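Local coordinates for leucyl-trna synthetase (PDB 5FOC), which probably charges tRNA(Leu) with leucine as a class I aminoacyl-tRNA synthetase, represented here by its editing domain, the part that would deacylate mischarged tRNA, at residues Q6-K12 and D368-E374; S32-L36 and T93-D97; I240-T244 and C268-I272. The protein carries 2 engineered substitutions. All coordinates share one frame. Numbering follows the deposited sequence.

Overall arrangement
The chain opens on strand 7-15, and its last strand, 369-373, comes back to pair with it. Contact 1 therefore closes a loop that spans almost the whole editing domain, and contacts 2 and 3 both fall within it. Strand 7-15 leads into helix 18-35, whose C-terminal end meets residues 93-97 in contact 2, across a gap (38-92) with no modelled atoms. Further on, contact 3 seats helix 263-274 against strand 238-242, closing a short loop of 23 residues through strand 254-257. Contacts 2 and 3 follow in series and do not cross; their nearest atoms are about 17 Å apart. Contacts 1 and 3 reach the same mixed sheet on opposite sides of the chain's centre.

Contact 1: residues Q6-K12 and D368-E374; sequences QEYTLIK and DGFLYSE
This is an antiparallel strand pair in the main mixed beta sheet, joining the first and last strands of the editing domain. Such closely placed ends are what is expected of a domain inserted into the synthetase catalytic body. Strands 7-12 and 369-373 run at 157° with axes 4.6 Å apart, both in extended conformation. Tyr8-Tyr372 and Leu10-Phe370 are hydrogen-bonded pairs: Tyr8 N to Tyr372 O is 2.6 Å, Tyr372 N to Tyr8 O 3.0 Å, Leu10 N to Phe370 O 2.8 Å, and Phe370 N to Leu10 O 2.9 Å (Leu10 O less surely placed). Lys12 N to Asp368 O, at 2.9 Å, extends the pairing. Thr9-Leu371 and Ile11-Gly369 are non-hydrogen-bonded pairs. Ile11 CA and Gly369 CA come within 4.3 Å, and an ideal CB on Gly369 would lie a tight 3.3 Å from Ile11 CA.

On the face carrying Tyr8, Leu10, Phe370 and Tyr372, Leu10 (m, t) places CG 3.7 Å from Tyr372 CB, while Tyr8 (chi1 m) and Tyr372 (chi1 t) meet CD1 to CD1 at 3.9 Å. Helix 190-195 touches Leu10 and Tyr372 through Leu193. On the other face Leu371 meets helix 352-365, whose Lys360 forms a salt bridge with Glu7. Strand 120-127 bonds to the opposite edge of 7-12, at Thr9 and Ile11. Lys12 lays CE 3.6 Å from Phe370 CZ and carries NZ to Leu367 O and Asp154. At the C terminus, Tyr372 OH donates to Glu374 OE1 (2.7 Å), and water 3 bridges Tyr8 OH (2.7 Å) and Glu374 OE2 (2.6 Å).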
ATOM      1  N   GLN A   6      -9.822  -8.014 -13.366  1.00 40.04           N
ATOM      2  CA  GLN A   6      -9.837  -8.243 -11.924  1.00 35.49           C
ATOM      3  C   GLN A   6     -10.138  -6.910 -11.148  1.00 33.82           C
ATOM      4  O   GLN A   6      -9.569  -5.887 -11.476  1.00 34.45           O
ATOM      5  CB  GLN A   6      -8.461  -8.805 -11.549  1.00 41.66           C
ATOM      6  CG  GLN A   6      -8.251  -9.198 -10.106  1.00 44.70           C
ATOM      7  CD  GLN A   6      -9.248 -10.227  -9.628  1.00 43.80           C
ATOM      8  OE1 GLN A   6      -9.049 -11.427  -9.820  1.00 58.71           O
ATOM      9  NE2 GLN A   6     -10.336  -9.762  -9.002  1.00 38.24           N
ATOM     10  N   GLU A   7     -11.097  -6.934 -10.216  1.00 31.31           N
ATOM     11  CA  GLU A   7     -11.429  -5.778  -9.411  1.00 27.98           C
ATOM     12  C   GLU A   7     -10.571  -5.889  -8.125  1.00 28.92           C
ATOM     13  O   GLU A   7     -10.472  -6.957  -7.527  1.00 33.18           O
ATOM     14  CB  GLU A   7     -12.915  -5.725  -9.081  1.00 31.93           C
ATOM     15  CG  GLU A   7     -13.278  -4.565  -8.177  1.00 32.53           C
ATOM     16  CD  GLU A   7     -14.763  -4.339  -8.039  1.00 32.89           C
ATOM     17  OE1 GLU A   7     -15.352  -3.754  -8.966  1.00 48.25           O
ATOM     18  OE2 GLU A   7     -15.352  -4.746  -6.993  1.00 37.42           O
ATOM     19  N   TYR A   8      -9.911  -4.793  -7.778  1.00 23.98           N
ATOM     20  CA  TYR A   8      -9.111  -4.686  -6.547  1.00 21.40           C
ATOM     21  C   TYR A   8      -9.794  -3.679  -5.653  1.00 22.52           C
ATOM     22  O   TYR A   8     -10.483  -2.766  -6.141  1.00 26.39           O
ATOM     23  CB  TYR A   8      -7.694  -4.207  -6.865  1.00 24.93           C
ATOM     24  CG  TYR A   8      -6.902  -5.151  -7.736  1.00 22.41           C
ATOM     25  CD1 TYR A   8      -7.068  -5.131  -9.144  1.00 26.57           C
ATOM     26  CD2 TYR A   8      -6.123  -6.150  -7.198  1.00 23.35           C
ATOM     27  CE1 TYR A   8      -6.363  -6.019  -9.937  1.00 27.76           C
ATOM     28  CE2 TYR A   8      -5.399  -7.032  -7.973  1.00 22.61           C
ATOM     29  CZ  TYR A   8      -5.572  -6.980  -9.367  1.00 26.68           C
ATOM     30  OH  TYR A   8      -4.841  -7.858 -10.093  1.00 30.74           O
ATOM     31  N   THR A   9      -9.530  -3.779  -4.335  1.00 22.22           N
ATOM     32  CA  THR A   9      -9.941  -2.741  -3.407  1.00 20.93           C
ATOM     33  C   THR A   9      -8.646  -2.031  -3.010  1.00 19.40           C
ATOM     34  O   THR A   9      -7.687  -2.680  -2.669  1.00 22.19           O
ATOM     35  CB  THR A   9     -10.649  -3.285  -2.167  1.00 20.97           C
ATOM     36  OG1 THR A   9     -11.776  -4.052  -2.549  1.00 23.76           O
ATOM     37  CG2 THR A   9     -11.134  -2.131  -1.297  1.00 24.23           C
ATOM     38  N   LEU A  10      -8.595  -0.758  -3.301  1.00 20.88           N
ATOM     39  CA  LEU A  10      -7.495   0.095  -2.827  1.00 19.40           C
ATOM     40  C   LEU A  10      -7.864   0.689  -1.476  1.00 22.71           C
ATOM     41  O   LEU A  10      -8.942   1.224  -1.285  1.00 26.76           O
ATOM     42  CB  LEU A  10      -7.175   1.213  -3.822  1.00 21.46           C
ATOM     43  CG  LEU A  10      -6.981   0.810  -5.285  1.00 21.79           C
ATOM     44  CD1 LEU A  10      -6.559   2.025  -6.088  1.00 21.22           C
ATOM     45  CD2 LEU A  10      -6.018  -0.347  -5.422  1.00 23.40           C
ATOM     46  N   ILE A  11      -6.938   0.551  -0.531  1.00 19.81           N
ATOM     47  CA  ILE A  11      -7.109   1.073   0.829  1.00 20.78           C
ATOM     48  C   ILE A  11      -6.148   2.240   0.978  1.00 17.85           C
ATOM     49  O   ILE A  11      -5.004   2.157   0.564  1.00 20.57           O
ATOM     50  CB  ILE A  11      -6.848  -0.043   1.855  1.00 20.82           C
ATOM     51  CG1 ILE A  11      -7.902  -1.178   1.663  1.00 25.69           C
ATOM     52  CG2 ILE A  11      -6.902   0.483   3.290  1.00 22.67           C
ATOM     53  CD1 ILE A  11      -7.695  -2.396   2.523  1.00 29.11           C
ATOM     54  N   LYS A  12      -6.675   3.324   1.585  1.00 19.21           N
ATOM     55  CA  LYS A  12      -5.847   4.502   1.901  1.00 18.17           C
ATOM     56  C   LYS A  12      -4.931   4.191   3.067  1.00 17.20           C
ATOM     57  O   LYS A  12      -5.402   3.916   4.137  1.00 20.47           O
ATOM     58  CB  LYS A  12      -6.707   5.698   2.194  1.00 18.19           C
ATOM     59  CG  LYS A  12      -7.396   6.250   0.953  1.00 19.82           C
ATOM     60  CD  LYS A  12      -8.430   7.272   1.285  1.00 19.56           C
ATOM     61  CE  LYS A  12      -9.160   7.856   0.102  1.00 23.18           C
ATOM     62  NZ  LYS A  12     -10.206   8.762   0.597  1.00 26.58           N
ATOM     63  N   ASP A 368     -12.526   5.317   2.757  1.00 22.45           N
ATOM     64  CA  ASP A 368     -11.281   4.676   3.191  1.00 25.16           C
ATOM     65  C   ASP A 368     -10.524   3.977   2.077  1.00 22.80           C
ATOM     66  O   ASP A 368      -9.440   3.432   2.296  1.00 23.88           O
ATOM     67  CB  ASP A 368     -11.557   3.723   4.337  1.00 23.74           C
ATOM     68  CG  ASP A 368     -11.846   4.458   5.645  1.00 30.35           C
ATOM     69  OD1 ASP A 368     -11.330   5.568   5.821  1.00 42.23           O
ATOM     70  OD2 ASP A 368     -12.615   3.942   6.458  1.00 42.52           O
ATOM     71  N   GLY A 369     -11.099   4.026   0.877  1.00 23.65           N
ATOM     72  CA  GLY A 369     -10.525   3.410  -0.286  1.00 20.75           C
ATOM     73  C   GLY A 369     -11.419   3.486  -1.524  1.00 24.10           C
ATOM     74  O   GLY A 369     -12.394   4.214  -1.546  1.00 25.38           O
ATOM     75  N   PHE A 370     -11.009   2.742  -2.560  1.00 20.92           N
ATOM     76  CA  PHE A 370     -11.577   2.831  -3.903  1.00 22.25           C
ATOM     77  C   PHE A 370     -11.655   1.443  -4.501  1.00 21.32           C
ATOM     78  O   PHE A 370     -10.874   0.563  -4.172  1.00 24.35           O
ATOM     79  CB  PHE A 370     -10.684   3.645  -4.824  1.00 22.80           C
ATOM     80  CG  PHE A 370     -10.375   5.031  -4.333  1.00 23.18           C
ATOM     81  CD1 PHE A 370     -11.323   6.057  -4.411  1.00 26.01           C
ATOM     82  CD2 PHE A 370      -9.135   5.316  -3.807  1.00 22.30           C
ATOM     83  CE1 PHE A 370     -11.025   7.347  -3.996  1.00 28.12           C
ATOM     84  CE2 PHE A 370      -8.845   6.603  -3.377  1.00 26.17           C
ATOM     85  CZ  PHE A 370      -9.792   7.613  -3.453  1.00 24.85           C
ATOM     86  N   LEU A 371     -12.618   1.290  -5.412  1.00 24.65           N
ATOM     87  CA  LEU A 371     -12.602   0.137  -6.310  1.00 27.12           C
ATOM     88  C   LEU A 371     -11.730   0.486  -7.503  1.00 24.45           C
ATOM     89  O   LEU A 371     -11.745   1.624  -7.940  1.00 31.82           O
ATOM     90  CB  LEU A 371     -14.009  -0.238  -6.743  1.00 26.82           C
ATOM     91  CG  LEU A 371     -14.977  -0.641  -5.616  1.00 30.63           C
ATOM     92  CD1 LEU A 371     -16.351  -1.091  -6.122  1.00 35.00           C
ATOM     93  CD2 LEU A 371     -14.394  -1.708  -4.683  1.00 32.23           C
ATOM     94  N   TYR A 372     -10.958  -0.494  -7.974  1.00 24.18           N
ATOM     95  CA  TYR A 372      -9.990  -0.339  -9.064  1.00 22.07           C
ATOM     96  C   TYR A 372      -9.948  -1.597  -9.941  1.00 23.30           C
ATOM     97  O   TYR A 372      -9.880  -2.733  -9.414  1.00 26.97           O
ATOM     98  CB  TYR A 372      -8.591  -0.151  -8.468  1.00 20.99           C
ATOM     99  CG  TYR A 372      -7.419  -0.147  -9.422  1.00 21.82           C
ATOM    100  CD1 TYR A 372      -6.785  -1.333  -9.786  1.00 22.36           C
ATOM    101  CD2 TYR A 372      -6.921   1.029  -9.950  1.00 23.10           C
ATOM    102  CE1 TYR A 372      -5.713  -1.346 -10.688  1.00 22.33           C
ATOM    103  CE2 TYR A 372      -5.812   1.040 -10.789  1.00 24.01           C
ATOM    104  CZ  TYR A 372      -5.239  -0.168 -11.200  1.00 24.09           C
ATOM    105  OH  TYR A 372      -4.165  -0.221 -12.073  1.00 28.64           O
ATOM    106  N   SER A 373      -9.941  -1.364 -11.271  1.00 25.19           N
ATOM    107  CA  SER A 373      -9.812  -2.385 -12.311  1.00 24.70           C
ATOM    108  C   SER A 373      -8.720  -2.013 -13.296  1.00 26.34           C
ATOM    109  O   SER A 373      -8.468  -0.838 -13.526  1.00 30.58           O
ATOM    110  CB  SER A 373     -11.122  -2.530 -13.124  1.00 31.60           C
ATOM    111  OG  SER A 373     -12.161  -3.000 -12.283  1.00 46.19           O
ATOM    112  N   GLU A 374      -8.131  -3.014 -13.956  1.00 30.21           N
ATOM    113  CA  GLU A 374      -7.168  -2.719 -15.036  1.00 29.49           C
ATOM    114  C   GLU A 374      -7.192  -3.737 -16.134  1.00 38.38           C
ATOM    115  O   GLU A 374      -7.755  -4.790 -15.928  1.00 47.37           O
ATOM    116  CB  GLU A 374      -5.760  -2.613 -14.490  1.00 27.96           C
ATOM    117  CG  GLU A 374      -5.307  -3.872 -13.777  1.00 26.36           C
ATOM    118  CD  GLU A 374      -3.983  -3.709 -12.987  1.00 27.09           C
ATOM    119  OE1 GLU A 374      -3.379  -2.610 -13.007  1.00 30.14           O
ATOM    120  OE2 GLU A 374      -3.524  -4.733 -12.428  1.00 29.77           O
ATOM    121  OXT GLU A 374      -6.633  -3.508 -17.211  1.00 47.20           O
TER
HETATM  122  O   HOH W   1      -6.677  -7.662 -14.437  1.00 48.82           O
HETATM  123  O   HOH W   2      -8.141  -5.866 -13.415  1.00 54.18           O
HETATM  124  O   HOH W   3      -4.420  -7.207 -12.661  1.00 41.99           O
HETATM  125  O   HOH W   4     -12.343   7.133  -1.202  1.00 40.28           O

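Contact 2: residues S32-L36 and T93-D97; sequences SQSVL and TFFTD
Just after the unmodelled, asparagine-rich stretch 38-92, the chain lies against the C-terminal end of helix 18-35. The first residue to touch it is Phe94 (chi1 m), with Phe94 CA 6.6 Å from Ser32 CA. One face of its ring takes Ser32 CB, 3.5 Å from Phe94 CG, and its edge takes Leu36 CD1, 3.8 Å from Phe94 CD2; Val35 CG2 approaches Phe94 CE2 at 4.2 Å. Leu36 leaves helical geometry (phi/psi -91/23), though its N still bonds to Ser32 O at 3.1 Å. Lys217 adds a cation-pi contact to the Phe94 ring. Next, the extended backbone of Phe95, with chi1 p, brings its ring edge to Ser32, CE2 to OG 3.5 Å, while Trp110 packs edge-to-face with the same ring. Thr96 then turns to Ile214 through hydrogen bonds. No hydrogen bond crosses between the two segments, and Ser32 OG bonds back to Ile29 O in its own helix, so two aromatic rings hold this surface join by van der Waals contact.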
ATOM      1  N   SER A  32      18.020  13.795  -7.784  1.00 23.83           N
ATOM      2  CA  SER A  32      17.690  13.781  -9.205  1.00 26.93           C
ATOM      3  C   SER A  32      18.224  15.040  -9.884  1.00 29.40           C
ATOM      4  O   SER A  32      18.617  14.981 -11.037  1.00 31.04           O
ATOM      5  CB  SER A  32      16.196  13.588  -9.436  1.00 34.75           C
ATOM      6  OG  SER A  32      15.469  14.745  -9.115  1.00 40.42           O
ATOM      7  N   GLN A  33      18.260  16.179  -9.182  1.00 28.57           N
ATOM      8  CA  GLN A  33      18.811  17.399  -9.754  1.00 31.51           C
ATOM      9  C   GLN A  33      20.317  17.191  -9.943  1.00 28.09           C
ATOM     10  O   GLN A  33      20.884  17.604 -10.949  1.00 37.26           O
ATOM     11  CB  GLN A  33      18.524  18.625  -8.869  1.00 37.82           C
ATOM     12  CG  GLN A  33      17.078  19.127  -8.810  1.00 41.13           C
ATOM     13  CD  GLN A  33      16.888  20.233  -7.726  1.00 47.74           C
ATOM     14  OE1 GLN A  33      17.123  20.005  -6.528  1.00 50.76           O
ATOM     15  NE2 GLN A  33      16.464  21.424  -8.145  1.00 45.62           N
ATOM     16  N   SER A  34      20.953  16.487  -9.007  1.00 26.41           N
ATOM     17  CA  SER A  34      22.396  16.247  -9.083  1.00 34.33           C
ATOM     18  C   SER A  34      22.754  15.321 -10.240  1.00 37.71           C
ATOM     19  O   SER A  34      23.672  15.632 -11.011  1.00 35.46           O
ATOM     20  CB  SER A  34      22.924  15.647  -7.774  1.00 39.89           C
ATOM     21  OG  SER A  34      24.201  15.051  -7.971  1.00 45.17           O
ATOM     22  N   VAL A  35      22.051  14.187 -10.342  1.00 39.36           N
ATOM     23  CA  VAL A  35      22.377  13.189 -11.361  1.00 39.35           C
ATOM     24  C   VAL A  35      22.159  13.811 -12.727  1.00 42.57           C
ATOM     25  O   VAL A  35      22.982  13.622 -13.628  1.00 47.27           O
ATOM     26  CB  VAL A  35      21.637  11.802 -11.232  1.00 46.72           C
ATOM     27  CG1 VAL A  35      21.943  11.110  -9.901  1.00 45.81           C
ATOM     28  CG2 VAL A  35      20.140  11.894 -11.486  1.00 45.52           C
ATOM     29  N   LEU A  36      21.098  14.608 -12.851  1.00 38.34           N
ATOM     30  CA  LEU A  36      20.713  15.242 -14.148  1.00 42.05           C
ATOM     31  C   LEU A  36      21.347  16.629 -14.345  1.00 42.57           C
ATOM     32  O   LEU A  36      20.835  17.456 -15.109  1.00 55.81           O
ATOM     33  CB  LEU A  36      19.183  15.358 -14.250  1.00 42.85           C
ATOM     34  CG  LEU A  36      18.389  14.038 -14.176  1.00 43.25           C
ATOM     35  CD1 LEU A  36      16.931  14.298 -13.824  1.00 48.62           C
ATOM     36  CD2 LEU A  36      18.501  13.234 -15.482  1.00 47.71           C
ATOM     37  N   THR A  93      12.974  12.851 -15.837  1.00 50.72           N
ATOM     38  CA  THR A  93      12.143  11.634 -15.629  1.00 56.76           C
ATOM     39  C   THR A  93      11.735  11.341 -14.168  1.00 50.93           C
ATOM     40  O   THR A  93      10.962  10.399 -13.910  1.00 55.28           O
ATOM     41  CB  THR A  93      12.811  10.339 -16.204  1.00 64.66           C
ATOM     42  OG1 THR A  93      14.088  10.131 -15.585  1.00 80.40           O
ATOM     43  CG2 THR A  93      12.990  10.411 -17.715  1.00 63.49           C
ATOM     44  N   PHE A  94      12.242  12.135 -13.228  1.00 36.54           N
ATOM     45  CA  PHE A  94      11.907  11.995 -11.802  1.00 30.24           C
ATOM     46  C   PHE A  94      10.710  12.833 -11.307  1.00 31.21           C
ATOM     47  O   PHE A  94      10.066  12.464 -10.313  1.00 31.66           O
ATOM     48  CB  PHE A  94      13.131  12.303 -10.959  1.00 34.58           C
ATOM     49  CG  PHE A  94      14.191  11.257 -11.048  1.00 32.41           C
ATOM     50  CD1 PHE A  94      14.138  10.127 -10.246  1.00 31.17           C
ATOM     51  CD2 PHE A  94      15.237  11.389 -11.957  1.00 38.38           C
ATOM     52  CE1 PHE A  94      15.125   9.167 -10.330  1.00 38.93           C
ATOM     53  CE2 PHE A  94      16.235  10.429 -12.051  1.00 40.12           C
ATOM     54  CZ  PHE A  94      16.173   9.313 -11.237  1.00 39.62           C
ATOM     55  N   PHE A  95      10.442  13.958 -11.965  1.00 27.29           N
ATOM     56  CA  PHE A  95       9.300  14.834 -11.636  1.00 21.57           C
ATOM     57  C   PHE A  95       8.955  15.718 -12.824  1.00 25.18           C
ATOM     58  O   PHE A  95       9.811  16.028 -13.657  1.00 34.22           O
ATOM     59  CB  PHE A  95       9.545  15.653 -10.336  1.00 23.58           C
ATOM     60  CG  PHE A  95      10.723  16.617 -10.383  1.00 25.58           C
ATOM     61  CD1 PHE A  95      10.567  17.892 -10.885  1.00 27.35           C
ATOM     62  CD2 PHE A  95      11.944  16.276  -9.824  1.00 24.77           C
ATOM     63  CE1 PHE A  95      11.622  18.787 -10.930  1.00 24.77           C
ATOM     64  CE2 PHE A  95      13.024  17.181  -9.833  1.00 25.90           C
ATOM     65  CZ  PHE A  95      12.865  18.433 -10.385  1.00 29.39           C
ATOM     66  N   THR A  96       7.691  16.079 -12.929  1.00 26.30           N
ATOM     67  CA  THR A  96       7.255  16.984 -13.981  1.00 30.44           C
ATOM     68  C   THR A  96       7.973  18.344 -13.798  1.00 28.43           C
ATOM     69  O   THR A  96       7.954  18.946 -12.708  1.00 30.83           O
ATOM     70  CB  THR A  96       5.741  17.147 -13.942  1.00 28.77           C
ATOM     71  OG1 THR A  96       5.089  15.860 -14.113  1.00 29.88           O
ATOM     72  CG2 THR A  96       5.263  18.173 -14.987  1.00 27.57           C
ATOM     73  N   ASP A  97       8.654  18.795 -14.854  1.00 33.23           N
ATOM     74  CA  ASP A  97       9.362  20.063 -14.819  1.00 36.21           C
ATOM     75  C   ASP A  97       8.414  21.241 -14.601  1.00 32.48           C
ATOM     76  O   ASP A  97       7.277  21.254 -15.083  1.00 29.94           O
ATOM     77  CB  ASP A  97      10.151  20.286 -16.106  1.00 42.58           C
ATOM     78  CG  ASP A  97      11.286  19.311 -16.257  1.00 48.65           C
ATOM     79  OD1 ASP A  97      11.041  18.176 -16.707  1.00 60.58           O
ATOM     80  OD2 ASP A  97      12.421  19.675 -15.889  1.00 70.70           O
TER

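Contact 3: residues I240-T244 and C268-I272; sequences ILPMT and CLEDI
Helix 263-274 sits across the end of strand 238-242 at nearly a right angle: the segment axes cross at 83° with 9.7 Å between them, wide enough for a layer of side chains to interleave. The main bump on the strand side is Leu241 (m, t), pointing toward the helix. Its CD1 settles between Leu269 CD1 at 4.0 Å and Ile272 CD1 at 3.9 Å, two residues one helical turn apart. Ile272 (m, t) answers in the reverse direction, its CD1 lying 4.2 Å from Pro242 CD and 3.8 Å from Pro242 O. Cys268, chi1 t, points at the strand and brings SG 3.6 Å from Pro242 O. The extended Met243 (chi1 and chi2 both t) curls its methyl to the flank of that cysteine, with Met243 CE 3.7 Å from Cys268 CB. The CA atoms are closest here, Met243 to Cys268 at 6.8 Å, against 8.4 Å for Leu241 to Leu269. No hydrogen bond joins the segments; all six touching residues are buried. This is helix-on-sheet apolar core: Tyr279 of helix 276-282 touches Pro242 and Ile272, while neighbouring strand 138-141 lends Phe140 to Met243 and Cys268, and Tyr138 to Leu241.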
ATOM      1  N   ILE A 240       6.426   0.098   6.889  1.00 19.20           N
ATOM      2  CA  ILE A 240       6.663  -0.358   5.496  1.00 18.76           C
ATOM      3  C   ILE A 240       7.793  -1.380   5.501  1.00 19.92           C
ATOM      4  O   ILE A 240       8.918  -1.079   5.938  1.00 21.42           O
ATOM      5  CB  ILE A 240       6.936   0.772   4.527  1.00 18.49           C
ATOM      6  CG1 ILE A 240       5.722   1.657   4.447  1.00 20.53           C
ATOM      7  CG2 ILE A 240       7.252   0.220   3.126  1.00 18.03           C
ATOM      8  CD1 ILE A 240       5.805   2.886   3.583  1.00 20.25           C
ATOM      9  N   LEU A 241       7.547  -2.570   4.921  1.00 20.02           N
ATOM     10  CA  LEU A 241       8.519  -3.614   4.805  1.00 18.85           C
ATOM     11  C   LEU A 241       8.742  -4.022   3.342  1.00 20.07           C
ATOM     12  O   LEU A 241       7.830  -3.844   2.561  1.00 21.03           O
ATOM     13  CB  LEU A 241       8.077  -4.846   5.574  1.00 20.00           C
ATOM     14  CG  LEU A 241       7.861  -4.801   7.087  1.00 18.49           C
ATOM     15  CD1 LEU A 241       7.463  -6.176   7.573  1.00 23.23           C
ATOM     16  CD2 LEU A 241       9.142  -4.369   7.757  1.00 21.24           C
ATOM     17  N   PRO A 242       9.920  -4.527   3.017  1.00 18.34           N
ATOM     18  CA  PRO A 242      10.211  -4.904   1.625  1.00 19.35           C
ATOM     19  C   PRO A 242       9.708  -6.295   1.244  1.00 21.23           C
ATOM     20  O   PRO A 242       9.924  -7.251   1.950  1.00 22.30           O
ATOM     21  CB  PRO A 242      11.719  -4.842   1.568  1.00 22.35           C
ATOM     22  CG  PRO A 242      12.138  -5.276   2.936  1.00 22.31           C
ATOM     23  CD  PRO A 242      11.128  -4.648   3.868  1.00 21.49           C
ATOM     24  N   MET A 243       9.051  -6.366   0.067  1.00 20.02           N
ATOM     25  CA  MET A 243       8.594  -7.641  -0.495  1.00 21.10           C
ATOM     26  C   MET A 243       8.969  -7.602  -1.967  1.00 21.36           C
ATOM     27  O   MET A 243       8.352  -6.880  -2.747  1.00 23.58           O
ATOM     28  CB  MET A 243       7.114  -7.810  -0.265  1.00 19.83           C
ATOM     29  CG  MET A 243       6.501  -9.080  -0.893  1.00 21.08           C
ATOM     30  SD  MET A 243       4.700  -9.190  -0.700  1.00 26.19           S
ATOM     31  CE  MET A 243       4.497 -10.443   0.545  1.00 30.36           C
ATOM     32  N   THR A 244      10.038  -8.331  -2.321  1.00 23.28           N
ATOM     33  CA  THR A 244      10.585  -8.298  -3.695  1.00 22.06           C
ATOM     34  C   THR A 244       9.738  -9.019  -4.708  1.00 24.34           C
ATOM     35  O   THR A 244      10.002  -8.873  -5.893  1.00 26.97           O
ATOM     36  CB  THR A 244      12.008  -8.876  -3.767  1.00 24.40           C
ATOM     37  OG1 THR A 244      12.020 -10.255  -3.334  1.00 27.72           O
ATOM     38  CG2 THR A 244      12.919  -8.028  -2.916  1.00 25.19           C
ATOM     39  N   CYS A 268       6.692 -13.812   4.118  1.00 21.07           N
ATOM     40  CA  CYS A 268       7.596 -12.675   3.931  1.00 19.61           C
ATOM     41  C   CYS A 268       8.003 -12.099   5.311  1.00 20.37           C
ATOM     42  O   CYS A 268       9.196 -11.824   5.568  1.00 24.55           O
ATOM     43  CB  CYS A 268       6.950 -11.608   3.075  1.00 23.25           C
ATOM     44  SG  CYS A 268       7.963 -10.173   2.768  1.00 24.37           S
ATOM     45  N   LEU A 269       7.000 -11.938   6.164  1.00 20.80           N
ATOM     46  CA  LEU A 269       7.262 -11.454   7.518  1.00 21.57           C
ATOM     47  C   LEU A 269       8.182 -12.424   8.273  1.00 22.64           C
ATOM     48  O   LEU A 269       9.142 -11.979   8.939  1.00 23.80           O
ATOM     49  CB  LEU A 269       5.945 -11.164   8.257  1.00 20.13           C
ATOM     50  CG  LEU A 269       6.086 -10.648   9.708  1.00 20.08           C
ATOM     51  CD1 LEU A 269       6.982  -9.396   9.811  1.00 23.06           C
ATOM     52  CD2 LEU A 269       4.682 -10.413  10.284  1.00 24.48           C
ATOM     53  N   GLU A 270       7.947 -13.720   8.151  1.00 24.48           N
ATOM     54  CA  GLU A 270       8.796 -14.744   8.751  1.00 25.42           C
ATOM     55  C   GLU A 270      10.249 -14.692   8.239  1.00 21.60           C
ATOM     56  O   GLU A 270      11.157 -14.846   9.021  1.00 29.43           O
ATOM     57  CB  GLU A 270       8.167 -16.129   8.561  1.00 30.74           C
ATOM     58  CG  GLU A 270       8.981 -17.315   9.056  1.00 36.54           C
ATOM     59  CD  GLU A 270       9.013 -17.504  10.563  1.00 43.46           C
ATOM     60  OE1 GLU A 270       8.482 -16.662  11.325  1.00 45.25           O
ATOM     61  OE2 GLU A 270       9.597 -18.531  10.988  1.00 56.41           O
ATOM     62  N   ASP A 271      10.461 -14.446   6.937  1.00 25.68           N
ATOM     63  CA  ASP A 271      11.819 -14.335   6.370  1.00 24.70           C
ATOM     64  C   ASP A 271      12.511 -13.094   6.922  1.00 23.55           C
ATOM     65  O   ASP A 271      13.692 -13.120   7.276  1.00 27.56           O
ATOM     66  CB  ASP A 271      11.785 -14.286   4.829  1.00 25.43           C
ATOM     67  CG  ASP A 271      11.687 -15.658   4.191  1.00 27.71           C
ATOM     68  OD1 ASP A 271      11.813 -16.689   4.850  1.00 33.02           O
ATOM     69  OD2 ASP A 271      11.400 -15.717   2.979  1.00 31.50           O
ATOM     70  N   ILE A 272      11.764 -11.998   7.022  1.00 23.41           N
ATOM     71  CA  ILE A 272      12.320 -10.764   7.592  1.00 20.98           C
ATOM     72  C   ILE A 272      12.756 -10.960   9.024  1.00 22.43           C
ATOM     73  O   ILE A 272      13.868 -10.553   9.425  1.00 28.46           O
ATOM     74  CB  ILE A 272      11.333  -9.589   7.436  1.00 21.90           C
ATOM     75  CG1 ILE A 272      11.193  -9.247   5.942  1.00 22.30           C
ATOM     76  CG2 ILE A 272      11.810  -8.341   8.165  1.00 21.38           C
ATOM     77  CD1 ILE A 272      10.080  -8.300   5.606  1.00 23.12           C
TER